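Local structure of formiminoglutamase (Trypanosoma cruzi, 4MYK) at residues Pro16-Leu21 against Leu81-Ala86; Pro38-Cys43 against Ala50-Gly55; Ser147-Arg152 against Ser188-Leu193; Ser209-Lys214 against Val254-Gln259; Gly228-Phe233 against Thr273-Asp278. The protein hydrolyses N-formimino-L-glutamate to glutamate and formamide, as an arginase-like enzyme that depends on a pair of manganese ions. The protein carries 1 engineered substitution. All coordinates share one frame; numbering follows the deposited sequence. Where two conformers were deposited one is given.

Overall arrangement
From the N terminus, interaction 1 closes a loop of about 60 residues by holding the segment 16-21 against the start of strand 83-88, an outermost strand of the sheet within this chain. Interaction 2 falls within that loop and folds the loop between strand 32-37 and helix 55-63 on itself. Interaction 3 follows in series and joins the manganese-binding loop after strand 141-145 to the lead-in of helix 192-200; it meets interaction 2 where Cys43 SG packs on His148 CE1. Interactions 4 and 5 cross along the chain: 209-214 rests near the start of helix 258-270, while 228-233 pairs with 273-278 in the centre of the sheet.

Interaction 1. Residues Pro16-Leu21 against Leu81-Ala86; sequences PRLLSL and LKLYDA
Leu81 meets Leu21 just ahead of strand 83-88, which within this chain is an outermost strand of the parallel sheet of the arginase/deacetylase alpha/beta fold. The carbonyl O of Leu81 lies 3.6 Å from Leu21 CD2, while the Leu81 side chain packs on Val303 and Phe306 of helix 290-306. Lys82 turns its own side chain away and contributes backbone instead: its CA-H points at Leu21 O, with Lys82 CA 3.2 Å from that oxygen. The next residue adds the true hydrogen bond, Leu83 N to Leu21 O at 2.8 Å, nearly straight at the hydrogen (166°), its donor standing above the carbonyl plane. One carbonyl thus receives two neighbouring backbone groups at the point where the strand begins. Beside this bond, Leu83 CG sits anti to its carbonyl carbon (chi1 -88°), and CD2 reaches across to Leu21 CB at 4.1 Å and, at the same distance, to Leu18 CD2. Leu18 in turn leans on Val296 and Tyr300, so the turn 18-21 is clamped between helix 290-306 and strand 83-88. At its start, Arg17 O accepts from both Ser20 N and Ser20 OG, the hydroxyl at 2.6 Å in the carbonyl plane.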
# COMPACT_ATOMS: atom_id res chain seq x y z
N PRO A 16 -1.89 -6.98 -28.87
CA PRO A 16 -0.68 -7.82 -28.81
C PRO A 16 0.11 -7.54 -27.55
O PRO A 16 0.37 -6.37 -27.26
CB PRO A 16 0.13 -7.36 -30.03
CG PRO A 16 -0.87 -6.74 -30.93
CD PRO A 16 -1.89 -6.10 -30.05
N ARG A 17 0.50 -8.59 -26.83
CA ARG A 17 1.28 -8.42 -25.60
C ARG A 17 2.65 -9.10 -25.65
O ARG A 17 3.10 -9.49 -26.71
CB ARG A 17 0.47 -8.85 -24.39
CG ARG A 17 -0.72 -7.93 -24.13
CD ARG A 17 -1.55 -8.39 -22.95
NE ARG A 17 -2.59 -7.41 -22.63
CZ ARG A 17 -3.24 -7.36 -21.48
NH1 ARG A 17 -2.97 -8.23 -20.51
NH2 ARG A 17 -4.17 -6.42 -21.28
N LEU A 18 3.31 -9.21 -24.51
CA LEU A 18 4.68 -9.72 -24.46
C LEU A 18 4.84 -11.04 -25.19
O LEU A 18 5.84 -11.27 -25.87
CB LEU A 18 5.19 -9.85 -23.02
CG LEU A 18 5.64 -8.56 -22.33
CD1 LEU A 18 5.57 -8.70 -20.82
CD2 LEU A 18 7.05 -8.19 -22.77
N LEU A 19 3.84 -11.91 -25.06
CA LEU A 19 3.84 -13.20 -25.74
C LEU A 19 4.14 -13.10 -27.25
O LEU A 19 4.85 -13.94 -27.81
CB LEU A 19 2.51 -13.91 -25.51
CG LEU A 19 2.43 -15.37 -25.95
CD1 LEU A 19 3.64 -16.11 -25.42
CD2 LEU A 19 1.15 -15.99 -25.45
N SER A 20 3.64 -12.05 -27.90
CA SER A 20 3.82 -11.87 -29.35
C SER A 20 5.26 -11.55 -29.80
O SER A 20 5.58 -11.64 -30.98
CB SER A 20 2.88 -10.78 -29.86
OG SER A 20 3.19 -9.54 -29.26
N LEU A 21 6.12 -11.17 -28.85
CA LEU A 21 7.51 -10.84 -29.16
C LEU A 21 8.38 -12.10 -29.20
O LEU A 21 9.53 -12.05 -29.66
CB LEU A 21 8.06 -9.84 -28.14
CG LEU A 21 7.26 -8.55 -27.98
CD1 LEU A 21 7.75 -7.75 -26.79
CD2 LEU A 21 7.34 -7.74 -29.26
N LEU A 81 11.17 -6.02 -31.08
CA LEU A 81 12.09 -6.85 -30.31
C LEU A 81 11.68 -8.31 -30.42
O LEU A 81 10.51 -8.61 -30.62
CB LEU A 81 12.10 -6.44 -28.84
CG LEU A 81 12.82 -5.17 -28.42
CD1 LEU A 81 12.66 -4.92 -26.92
CD2 LEU A 81 14.28 -5.24 -28.79
N LYS A 82 12.65 -9.20 -30.30
CA LYS A 82 12.37 -10.63 -30.21
C LYS A 82 12.86 -11.16 -28.88
O LYS A 82 14.00 -10.93 -28.49
CB LYS A 82 13.02 -11.42 -31.37
CG LYS A 82 12.28 -11.27 -32.70
CD LYS A 82 13.07 -11.88 -33.83
CE LYS A 82 14.53 -11.49 -33.72
NZ LYS A 82 14.74 -10.03 -33.44
N LEU A 83 11.96 -11.86 -28.19
CA LEU A 83 12.27 -12.50 -26.93
C LEU A 83 12.38 -14.00 -27.14
O LEU A 83 11.75 -14.57 -28.03
CB LEU A 83 11.17 -12.23 -25.91
CG LEU A 83 11.24 -10.98 -25.04
CD1 LEU A 83 11.89 -9.83 -25.79
CD2 LEU A 83 9.84 -10.62 -24.56
N TYR A 84 13.19 -14.65 -26.30
CA TYR A 84 13.29 -16.10 -26.31
C TYR A 84 13.39 -16.59 -24.89
O TYR A 84 14.09 -16.00 -24.07
CB TYR A 84 14.49 -16.58 -27.11
CG TYR A 84 14.48 -18.06 -27.40
CD1 TYR A 84 15.14 -18.95 -26.55
CD2 TYR A 84 13.82 -18.57 -28.51
CE1 TYR A 84 15.15 -20.32 -26.82
CE2 TYR A 84 13.82 -19.93 -28.78
CZ TYR A 84 14.49 -20.80 -27.93
OH TYR A 84 14.48 -22.15 -28.19
N ASP A 85 12.68 -17.67 -24.60
CA ASP A 85 12.64 -18.24 -23.27
C ASP A 85 13.47 -19.51 -23.32
O ASP A 85 13.03 -20.54 -23.84
CB ASP A 85 11.18 -18.54 -22.92
CG ASP A 85 11.00 -19.01 -21.50
OD1 ASP A 85 12.00 -19.28 -20.81
OD2 ASP A 85 9.83 -19.14 -21.08
N ALA A 86 14.69 -19.43 -22.80
CA ALA A 86 15.61 -20.57 -22.84
C ALA A 86 15.32 -21.66 -21.80
O ALA A 86 16.00 -22.69 -21.75
CB ALA A 86 17.04 -20.09 -22.71

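Interaction 2. Residues Pro38-Cys43 against Ala50-Gly55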
# COMPACT_ATOMS: atom_id res chain seq x y z
N PRO A 38 15.07 -21.92 -10.77
CA PRO A 38 14.10 -22.36 -9.77
C PRO A 38 14.77 -22.96 -8.52
O PRO A 38 14.60 -24.15 -8.25
CB PRO A 38 13.30 -23.45 -10.50
CG PRO A 38 14.01 -23.68 -11.84
CD PRO A 38 15.31 -22.96 -11.78
N TYR A 39 15.51 -22.14 -7.77
CA TYR A 39 16.15 -22.60 -6.54
C TYR A 39 15.94 -21.60 -5.40
O TYR A 39 15.95 -20.40 -5.61
CB TYR A 39 17.64 -22.87 -6.76
CG TYR A 39 17.88 -23.93 -7.80
CD1 TYR A 39 17.95 -25.27 -7.45
CD2 TYR A 39 17.99 -23.60 -9.15
CE1 TYR A 39 18.14 -26.25 -8.42
CE2 TYR A 39 18.19 -24.57 -10.12
CZ TYR A 39 18.26 -25.89 -9.75
OH TYR A 39 18.46 -26.85 -10.72
N ASP A 40 15.74 -22.13 -4.21
CA ASP A 40 15.35 -21.34 -3.05
C ASP A 40 16.42 -20.41 -2.53
O ASP A 40 16.13 -19.30 -2.09
CB ASP A 40 14.97 -22.28 -1.88
CG ASP A 40 13.49 -22.60 -1.83
OD1 ASP A 40 13.07 -23.20 -0.82
OD2 ASP A 40 12.75 -22.24 -2.78
N GLU A 41 17.67 -20.87 -2.56
CA GLU A 41 18.73 -20.28 -1.74
C GLU A 41 18.95 -18.77 -1.87
O GLU A 41 19.18 -18.23 -2.95
CB GLU A 41 20.04 -21.05 -1.92
CG GLU A 41 20.00 -22.46 -1.35
CD GLU A 41 19.25 -23.47 -2.22
OE1 GLU A 41 18.88 -23.12 -3.36
OE2 GLU A 41 19.04 -24.62 -1.76
N GLY A 42 18.90 -18.10 -0.72
CA GLY A 42 19.06 -16.66 -0.63
C GLY A 42 18.55 -16.22 0.72
O GLY A 42 19.04 -16.66 1.76
N CYS A 43 17.53 -15.36 0.72
CA CYS A 43 17.01 -14.78 1.95
C CYS A 43 16.24 -15.77 2.84
O CYS A 43 16.01 -15.51 4.03
CB CYS A 43 16.15 -13.54 1.65
SG CYS A 43 16.02 -12.42 3.04
N ALA A 50 10.73 -20.56 2.49
CA ALA A 50 10.91 -21.33 1.26
C ALA A 50 9.87 -20.98 0.21
O ALA A 50 8.78 -20.53 0.54
CB ALA A 50 10.84 -22.84 1.57
N GLY A 51 10.20 -21.20 -1.06
CA GLY A 51 9.24 -20.98 -2.14
C GLY A 51 9.72 -20.21 -3.36
O GLY A 51 9.03 -20.20 -4.38
N ALA A 52 10.88 -19.56 -3.26
CA ALA A 52 11.40 -18.76 -4.37
C ALA A 52 11.68 -19.60 -5.61
O ALA A 52 11.73 -19.09 -6.74
CB ALA A 52 12.65 -18.00 -3.94
N LYS A 53 11.88 -20.90 -5.42
CA LYS A 53 12.10 -21.78 -6.55
C LYS A 53 10.86 -21.86 -7.45
O LYS A 53 10.94 -22.32 -8.58
CB LYS A 53 12.49 -23.18 -6.06
CG LYS A 53 11.30 -23.97 -5.56
CD LYS A 53 11.73 -25.10 -4.65
CE LYS A 53 10.50 -25.71 -4.01
NZ LYS A 53 9.53 -24.66 -3.55
N LYS A 54 9.71 -21.42 -6.93
CA LYS A 54 8.47 -21.40 -7.71
C LYS A 54 8.26 -20.08 -8.48
O LYS A 54 7.36 -19.98 -9.31
CB LYS A 54 7.28 -21.70 -6.80
CG LYS A 54 7.35 -23.08 -6.14
CD LYS A 54 6.22 -23.99 -6.62
CE LYS A 54 6.41 -25.44 -6.14
NZ LYS A 54 6.36 -25.62 -4.65
N GLY A 55 9.11 -19.09 -8.21
CA GLY A 55 9.07 -17.82 -8.89
C GLY A 55 9.10 -17.89 -10.41
O GLY A 55 8.29 -17.25 -11.09
O HOH W 1 10.89 -24.48 -1.17
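The carboxylate of Asp40 gripping the backbone at Gly51 and Lys53 is a side-chain-to-backbone hydrogen-bonded contact inside one loop, the connection between strand 32-37 and helix 55-63 of the arginase/deacetylase alpha/beta fold. A single oxygen does the gripping. Asp40 OD2 accepts Lys53 N at 3.1 Å, met nearly head-on to its C-O bond, and Gly51 N at 3.2 Å, which comes from above the carboxylate plane, 40° out of it. Between these two donors Ala52 N is close as well, but its N-H is badly aimed. The other oxygen, Asp40 OD1, lies against the methyl of Ala50. The two bonds to OD2 hold the backbone entering the short 3-10 turn 52-54, which runs on into helix 55-63. At the start of the loop Pro38 packs against Lys53: Pro38 O is 3.2 Å from Lys53 CB, and Pro38 CB is equally near Lys53 O. The loop borders the metal centre at Cys43, which packs on the manganese ligands Asn122 and His148 and is tied by a disulfide to Cys250. Lys53 CG lies between its backbone N and carbonyl carbon (chi1 77°), which brings it beside Asp40 OD2. The ammonium stays beyond salt-bridge range of the carboxylate, and a water joins them, donating to Asp40 OD1 at 2.6 Å and accepting from Lys53 NZ at 2.7 Å.

Interaction 3. Residues Ser147-Arg152 against Ser188-Leu193; sequences SHLDVR and SQCGAL. With MN (manganese (II) ion), chain C.
Gln189 carries the largest share of this contact, its amide set obliquely against the imidazole of His148, the two planes 41° apart. With CG anti to the carbonyl carbon (chi1 -74°), the amide reaches the side of the ring away from the metal, where Gln189 NE2 comes to 3.0 Å from His148 NE2, two donors and no hydrogen bond. Gln189 NE2 does make a weak hydrogen bond to Ser147 O at 3.5 Å. The ring's other nitrogen, His148 ND1, binds a manganese ion at 2.3 Å, alongside Asp146, Asp236, Asp238 and a water, so Gln189 lies in the second shell of the binuclear site. Leu149 and Cys190 form the apolar half, though the cysteine has two conformers and the closeness of SG to Leu149 CB is doubtful. Waters bridge the two backbones. One accepts from Leu149 N and lies doubtfully close to Gln189 O; another accepts from Gly191 N at 3.2 Å and donates to Leu149 O. Gln189 also packs on Tyr297 of the third subunit. The metal loop after strand 141-145 is laid over the lead-in to helix 192-200, with Leu149 reaching His194 and Val198 on that helix and Leu205 on strand 204-207.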
# COMPACT_ATOMS: atom_id res chain seq x y z
N SER A 147 16.78 -4.47 -0.22
CA SER A 147 16.56 -3.87 1.10
C SER A 147 17.60 -4.41 2.07
O SER A 147 17.79 -3.88 3.16
CB SER A 147 15.14 -4.14 1.61
OG SER A 147 14.89 -5.52 1.79
N HIS A 148 18.25 -5.48 1.64
CA HIS A 148 19.26 -6.16 2.44
C HIS A 148 20.66 -5.86 1.91
O HIS A 148 20.87 -5.64 0.71
CB HIS A 148 19.02 -7.68 2.48
CG HIS A 148 17.67 -8.07 3.01
ND1 HIS A 148 16.67 -8.53 2.20
CD2 HIS A 148 17.16 -8.04 4.26
CE1 HIS A 148 15.59 -8.78 2.92
NE2 HIS A 148 15.86 -8.48 4.18
N LEU A 149 21.60 -5.82 2.83
CA LEU A 149 23.01 -5.70 2.52
C LEU A 149 23.69 -6.80 3.33
O LEU A 149 24.12 -6.58 4.46
CB LEU A 149 23.50 -4.29 2.89
CG LEU A 149 24.92 -3.99 3.35
CD1 LEU A 149 25.97 -4.84 2.62
CD2 LEU A 149 25.19 -2.50 3.17
N ASP A 150 23.73 -7.99 2.74
CA ASP A 150 24.21 -9.20 3.42
C ASP A 150 25.46 -9.73 2.74
O ASP A 150 25.40 -10.26 1.62
CB ASP A 150 23.11 -10.26 3.42
CG ASP A 150 23.49 -11.49 4.21
OD1 ASP A 150 24.68 -11.65 4.55
OD2 ASP A 150 22.59 -12.32 4.48
N VAL A 151 26.60 -9.59 3.40
CA VAL A 151 27.85 -9.88 2.72
C VAL A 151 28.85 -10.59 3.63
O VAL A 151 30.03 -10.27 3.62
CB VAL A 151 28.45 -8.60 2.11
CG1 VAL A 151 29.53 -8.94 1.11
CG2 VAL A 151 27.36 -7.79 1.40
N ARG A 152 28.37 -11.58 4.38
CA ARG A 152 29.19 -12.30 5.37
C ARG A 152 30.22 -13.26 4.75
O ARG A 152 30.17 -14.48 4.94
CB ARG A 152 28.27 -13.07 6.31
CG ARG A 152 27.25 -13.91 5.56
CD ARG A 152 26.14 -14.37 6.48
NE ARG A 152 25.15 -13.33 6.71
CZ ARG A 152 24.27 -13.34 7.71
NH1 ARG A 152 24.28 -14.35 8.58
NH2 ARG A 152 23.40 -12.35 7.84
N SER A 188 17.81 -0.49 9.03
CA SER A 188 17.24 -1.33 10.08
C SER A 188 17.53 -2.81 9.85
O SER A 188 17.24 -3.65 10.71
CB SER A 188 15.73 -1.14 10.11
OG SER A 188 15.23 -1.21 8.79
N GLN A 189 18.11 -3.10 8.69
CA GLN A 189 18.36 -4.47 8.24
C GLN A 189 19.78 -4.65 7.74
O GLN A 189 20.05 -5.60 7.01
CB GLN A 189 17.45 -4.81 7.06
CG GLN A 189 16.01 -5.06 7.40
CD GLN A 189 15.37 -5.99 6.40
OE1 GLN A 189 14.77 -7.00 6.78
NE2 GLN A 189 15.52 -5.67 5.12
N CYS A 190 20.68 -3.73 8.08
CA CYS A 190 22.05 -3.85 7.59
C CYS A 190 23.11 -3.78 8.69
O CYS A 190 23.30 -2.76 9.35
CB CYS A 190 22.30 -2.85 6.45
SG CYS A 190 21.25 -3.19 4.98
N GLY A 191 23.80 -4.91 8.89
CA GLY A 191 24.85 -4.99 9.88
C GLY A 191 25.86 -3.90 9.60
O GLY A 191 26.09 -3.57 8.43
N ALA A 192 26.46 -3.33 10.64
CA ALA A 192 27.48 -2.30 10.42
C ALA A 192 28.81 -2.88 9.89
O ALA A 192 29.53 -2.20 9.14
CB ALA A 192 27.68 -1.46 11.66
N LEU A 193 29.14 -4.11 10.29
CA LEU A 193 30.27 -4.84 9.71
C LEU A 193 30.04 -5.05 8.21
O LEU A 193 30.98 -5.03 7.41
CB LEU A 193 30.44 -6.21 10.38
CG LEU A 193 31.07 -6.31 11.78
CD1 LEU A 193 31.17 -7.77 12.24
CD2 LEU A 193 32.45 -5.67 11.81
MN MN C . 16.70 -8.82 -0.06
O HOH W 2 21.30 -7.20 5.64
O HOH W 3 23.23 -7.72 7.38
O HOH W 4 18.23 -10.59 0.48

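Interaction 4. Residues Ser209-Lys214 against Val254-Gln259; sequences SEVRKK and VGLSAQ
Arg212 and Leu256 are the nearest CA pair, 8.2 Å apart, where the last turn of helix 208-214 passes the loop that leads into helix 258-270 of the arginase/deacetylase alpha/beta fold. Side chains make the contact. Val211 CG1, anti to its backbone N (chi1 171°), touches Leu256 CD2 at 4.1 Å, and the two side chains cross at about a right angle. Around them, Leu208 also packs on Leu256, while Ala216 and Ala219 of helix 216-227 cover Val211. Ser257 is the N-cap of helix 258-270: its side chain caps a backbone N of the first turn and its own N is bound by Glu260 OE1, the reciprocal pattern of a capping box. Glu260 is also the salt-bridge partner of Arg212 NH1, so the helix start is linked to helix 208-214 by this salt bridge. The Arg212 chain bends at chi2 and chi3, and the guanidinium comes up to the loop with its edge, NH1 3.7 Å from Gly255 O and Ser257 N near the guanidinium plane, 4.3 Å from NH1.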
# COMPACT_ATOMS: atom_id res chain seq x y z
N SER A 209 16.09 5.84 2.10
CA SER A 209 15.73 7.22 2.41
C SER A 209 16.31 8.22 1.40
O SER A 209 15.67 9.21 1.06
CB SER A 209 16.14 7.57 3.85
OG SER A 209 17.53 7.41 4.06
N GLU A 210 17.51 7.95 0.91
CA GLU A 210 18.14 8.85 -0.05
C GLU A 210 17.62 8.63 -1.47
O GLU A 210 17.43 9.60 -2.22
CB GLU A 210 19.67 8.75 0.05
CG GLU A 210 20.34 8.00 -1.07
CD GLU A 210 21.86 8.01 -0.93
OE1 GLU A 210 22.36 7.66 0.17
OE2 GLU A 210 22.54 8.37 -1.92
N VAL A 211 17.38 7.38 -1.84
CA VAL A 211 16.71 7.08 -3.11
C VAL A 211 15.37 7.81 -3.17
O VAL A 211 15.02 8.45 -4.17
CB VAL A 211 16.47 5.55 -3.29
CG1 VAL A 211 15.60 5.27 -4.51
CG2 VAL A 211 17.79 4.80 -3.39
N ARG A 212 14.62 7.72 -2.08
CA ARG A 212 13.32 8.35 -1.98
C ARG A 212 13.47 9.87 -1.97
O ARG A 212 12.64 10.58 -2.55
CB ARG A 212 12.60 7.88 -0.73
CG ARG A 212 12.38 6.38 -0.65
CD ARG A 212 11.03 6.11 -0.02
NE ARG A 212 10.03 6.85 -0.79
CZ ARG A 212 9.26 6.30 -1.72
NH1 ARG A 212 9.33 4.98 -1.96
NH2 ARG A 212 8.39 7.07 -2.39
N LYS A 213 14.54 10.36 -1.34
CA LYS A 213 14.83 11.78 -1.28
C LYS A 213 15.05 12.37 -2.67
O LYS A 213 14.49 13.42 -3.00
CB LYS A 213 16.06 12.03 -0.41
CG LYS A 213 16.13 13.39 0.26
CD LYS A 213 17.55 13.65 0.75
CE LYS A 213 18.18 12.37 1.36
NZ LYS A 213 19.67 12.23 1.15
N LYS A 214 15.86 11.68 -3.49
CA LYS A 214 16.20 12.14 -4.84
C LYS A 214 15.17 11.82 -5.91
O LYS A 214 15.12 12.48 -6.94
CB LYS A 214 17.52 11.53 -5.30
CG LYS A 214 18.70 11.77 -4.40
CD LYS A 214 19.97 11.29 -5.09
CE LYS A 214 21.11 11.11 -4.12
NZ LYS A 214 22.29 10.54 -4.82
N VAL A 254 8.88 -1.31 4.73
CA VAL A 254 9.02 -0.16 3.84
C VAL A 254 9.89 -0.55 2.65
O VAL A 254 10.52 -1.62 2.65
CB VAL A 254 9.64 1.08 4.55
CG1 VAL A 254 8.66 1.68 5.52
CG2 VAL A 254 10.93 0.71 5.24
N GLY A 255 9.93 0.32 1.64
CA GLY A 255 10.70 0.07 0.45
C GLY A 255 10.09 0.66 -0.81
O GLY A 255 9.15 1.45 -0.75
N LEU A 256 10.63 0.26 -1.95
CA LEU A 256 10.26 0.84 -3.22
C LEU A 256 8.81 0.54 -3.55
O LEU A 256 8.31 -0.54 -3.27
CB LEU A 256 11.18 0.31 -4.33
CG LEU A 256 12.67 0.64 -4.23
CD1 LEU A 256 13.44 -0.13 -5.27
CD2 LEU A 256 12.94 2.16 -4.35
N SER A 257 8.12 1.50 -4.16
CA SER A 257 6.78 1.21 -4.62
C SER A 257 6.85 0.49 -5.97
O SER A 257 7.88 0.48 -6.64
CB SER A 257 5.96 2.50 -4.73
OG SER A 257 6.45 3.33 -5.77
N ALA A 258 5.74 -0.12 -6.37
CA ALA A 258 5.68 -0.80 -7.65
C ALA A 258 5.98 0.18 -8.80
O ALA A 258 6.75 -0.15 -9.70
CB ALA A 258 4.31 -1.52 -7.84
N GLN A 259 5.40 1.38 -8.77
CA GLN A 259 5.65 2.39 -9.80
C GLN A 259 7.14 2.77 -9.91
O GLN A 259 7.67 2.92 -11.00
CB GLN A 259 4.82 3.65 -9.56
CG GLN A 259 4.78 4.60 -10.75
CD GLN A 259 4.32 3.91 -12.03
OE1 GLN A 259 3.19 3.41 -12.12
NE2 GLN A 259 5.19 3.89 -13.04

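Interaction 5. Residues Gly228-Phe233 against Thr273-Asp278; sequences GKNTFF and TVMMMD
Phe232 and Met276 form the apolar centre on one face of two parallel strands, 231-236 and 274-280, joined through helix 258-270 as a beta-alpha-beta unit in the middle of the sheet. The Met276 sulfur stands over the Phe232 ring, SD 4.4 Å from the ring centroid and 25° off the normal, a Met-aromatic contact. Met276 CG, placed between its backbone N and carbonyl carbon (chi1 84°), touches Phe232 CD1 at 3.5 Å. On the other face Phe233 and Met277 lie side by side, and here the sulfur meets the ring at its edge, Met277 SD 3.8 Å from Phe233 CD2. Val274 CG1 closes on Phe233 CB at 3.7 Å. Helix 125-135 covers the face of Phe232 and Met276.

Between these layers run the backbone bonds, among them Phe233 N to Met276 O at 2.9 Å and Met275 N to Thr231 O at 2.8 Å. Thr231 pairs with Val274 but Phe232 with Met276, so Met275 is the extra residue of a beta bulge. At the C-terminal end of the pair the Asp278 carboxylate meets the rim of Phe232, its plane 73° from the ring; OD1 is bound by Ser234, and OD2 by Asn128 and Ser125. At the N-terminal end Gly228, with positive phi, is the first residue beyond helix 216-227. Its carbonyl takes a weak bond from Thr273 OG1 and a short one from Thr231, with Thr231 OG1 2.6 Å from Gly228 O.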
# COMPACT_ATOMS: atom_id res chain seq x y z
N GLY A 228 28.79 2.34 -14.31
CA GLY A 228 29.36 2.58 -15.63
C GLY A 228 29.18 1.47 -16.65
O GLY A 228 28.08 0.95 -16.83
N LYS A 229 30.26 1.12 -17.33
CA LYS A 229 30.17 0.18 -18.45
C LYS A 229 29.80 -1.21 -17.98
O LYS A 229 30.15 -1.62 -16.87
CB LYS A 229 31.49 0.12 -19.20
CG LYS A 229 32.00 1.45 -19.68
CD LYS A 229 32.49 1.35 -21.11
CE LYS A 229 33.25 0.05 -21.35
NZ LYS A 229 33.72 -0.09 -22.76
N ASN A 230 29.07 -1.94 -18.83
CA ASN A 230 28.85 -3.35 -18.60
C ASN A 230 28.23 -3.59 -17.24
O ASN A 230 28.71 -4.41 -16.46
CB ASN A 230 30.16 -4.12 -18.74
CG ASN A 230 30.82 -3.89 -20.08
OD1 ASN A 230 30.16 -3.89 -21.12
ND2 ASN A 230 32.13 -3.70 -20.07
N THR A 231 27.15 -2.87 -16.98
CA THR A 231 26.46 -2.94 -15.70
C THR A 231 25.49 -4.13 -15.61
O THR A 231 24.67 -4.37 -16.50
CB THR A 231 25.73 -1.64 -15.41
OG1 THR A 231 26.70 -0.59 -15.25
CG2 THR A 231 24.94 -1.75 -14.14
N PHE A 232 25.63 -4.88 -14.52
CA PHE A 232 24.74 -5.97 -14.14
C PHE A 232 23.65 -5.37 -13.26
O PHE A 232 23.93 -4.89 -12.15
CB PHE A 232 25.56 -7.03 -13.37
CG PHE A 232 24.74 -8.10 -12.72
CD1 PHE A 232 23.44 -8.38 -13.14
CD2 PHE A 232 25.26 -8.85 -11.68
CE1 PHE A 232 22.69 -9.38 -12.53
CE2 PHE A 232 24.51 -9.85 -11.07
CZ PHE A 232 23.22 -10.11 -11.50
N PHE A 233 22.42 -5.37 -13.76
CA PHE A 233 21.28 -4.79 -13.05
C PHE A 233 20.57 -5.90 -12.27
O PHE A 233 19.79 -6.66 -12.83
CB PHE A 233 20.32 -4.09 -14.02
CG PHE A 233 19.22 -3.30 -13.35
CD1 PHE A 233 19.52 -2.33 -12.40
CD2 PHE A 233 17.89 -3.50 -13.69
CE1 PHE A 233 18.50 -1.59 -11.78
CE2 PHE A 233 16.88 -2.77 -13.09
CZ PHE A 233 17.19 -1.82 -12.14
N THR A 273 24.52 0.79 -21.31
CA THR A 273 25.59 0.14 -20.56
C THR A 273 25.08 -1.03 -19.71
O THR A 273 25.88 -1.82 -19.19
CB THR A 273 26.36 1.13 -19.67
OG1 THR A 273 25.45 1.78 -18.77
CG2 THR A 273 27.07 2.17 -20.52
N VAL A 274 23.77 -1.14 -19.54
CA VAL A 274 23.22 -2.24 -18.76
C VAL A 274 23.15 -3.52 -19.60
O VAL A 274 22.35 -3.62 -20.54
CB VAL A 274 21.83 -1.89 -18.18
CG1 VAL A 274 21.20 -3.11 -17.53
CG2 VAL A 274 21.96 -0.75 -17.18
N MET A 275 24.00 -4.49 -19.26
CA MET A 275 24.24 -5.62 -20.15
C MET A 275 23.55 -6.92 -19.75
O MET A 275 23.47 -7.87 -20.53
CB MET A 275 25.75 -5.81 -20.36
CG MET A 275 26.46 -4.56 -20.88
SD MET A 275 25.85 -3.99 -22.48
CE MET A 275 26.41 -5.34 -23.51
N MET A 276 23.05 -6.96 -18.52
CA MET A 276 22.20 -8.07 -18.12
C MET A 276 21.42 -7.66 -16.89
O MET A 276 21.67 -6.63 -16.29
CB MET A 276 22.99 -9.35 -17.85
CG MET A 276 23.59 -9.46 -16.46
SD MET A 276 24.13 -11.15 -16.00
CE MET A 276 22.56 -11.90 -15.57
N MET A 277 20.45 -8.49 -16.54
CA MET A 277 19.55 -8.22 -15.44
C MET A 277 19.16 -9.53 -14.79
O MET A 277 18.97 -10.53 -15.48
CB MET A 277 18.30 -7.50 -15.95
CG MET A 277 17.16 -7.53 -14.95
SD MET A 277 15.86 -6.34 -15.26
CE MET A 277 15.04 -6.38 -13.66
N ASP A 278 19.06 -9.54 -13.47
CA ASP A 278 18.41 -10.65 -12.79
C ASP A 278 17.40 -10.12 -11.79
O ASP A 278 17.42 -8.94 -11.44
CB ASP A 278 19.40 -11.68 -12.22
CG ASP A 278 20.00 -11.29 -10.86
OD1 ASP A 278 19.72 -10.19 -10.34
OD2 ASP A 278 20.78 -12.09 -10.30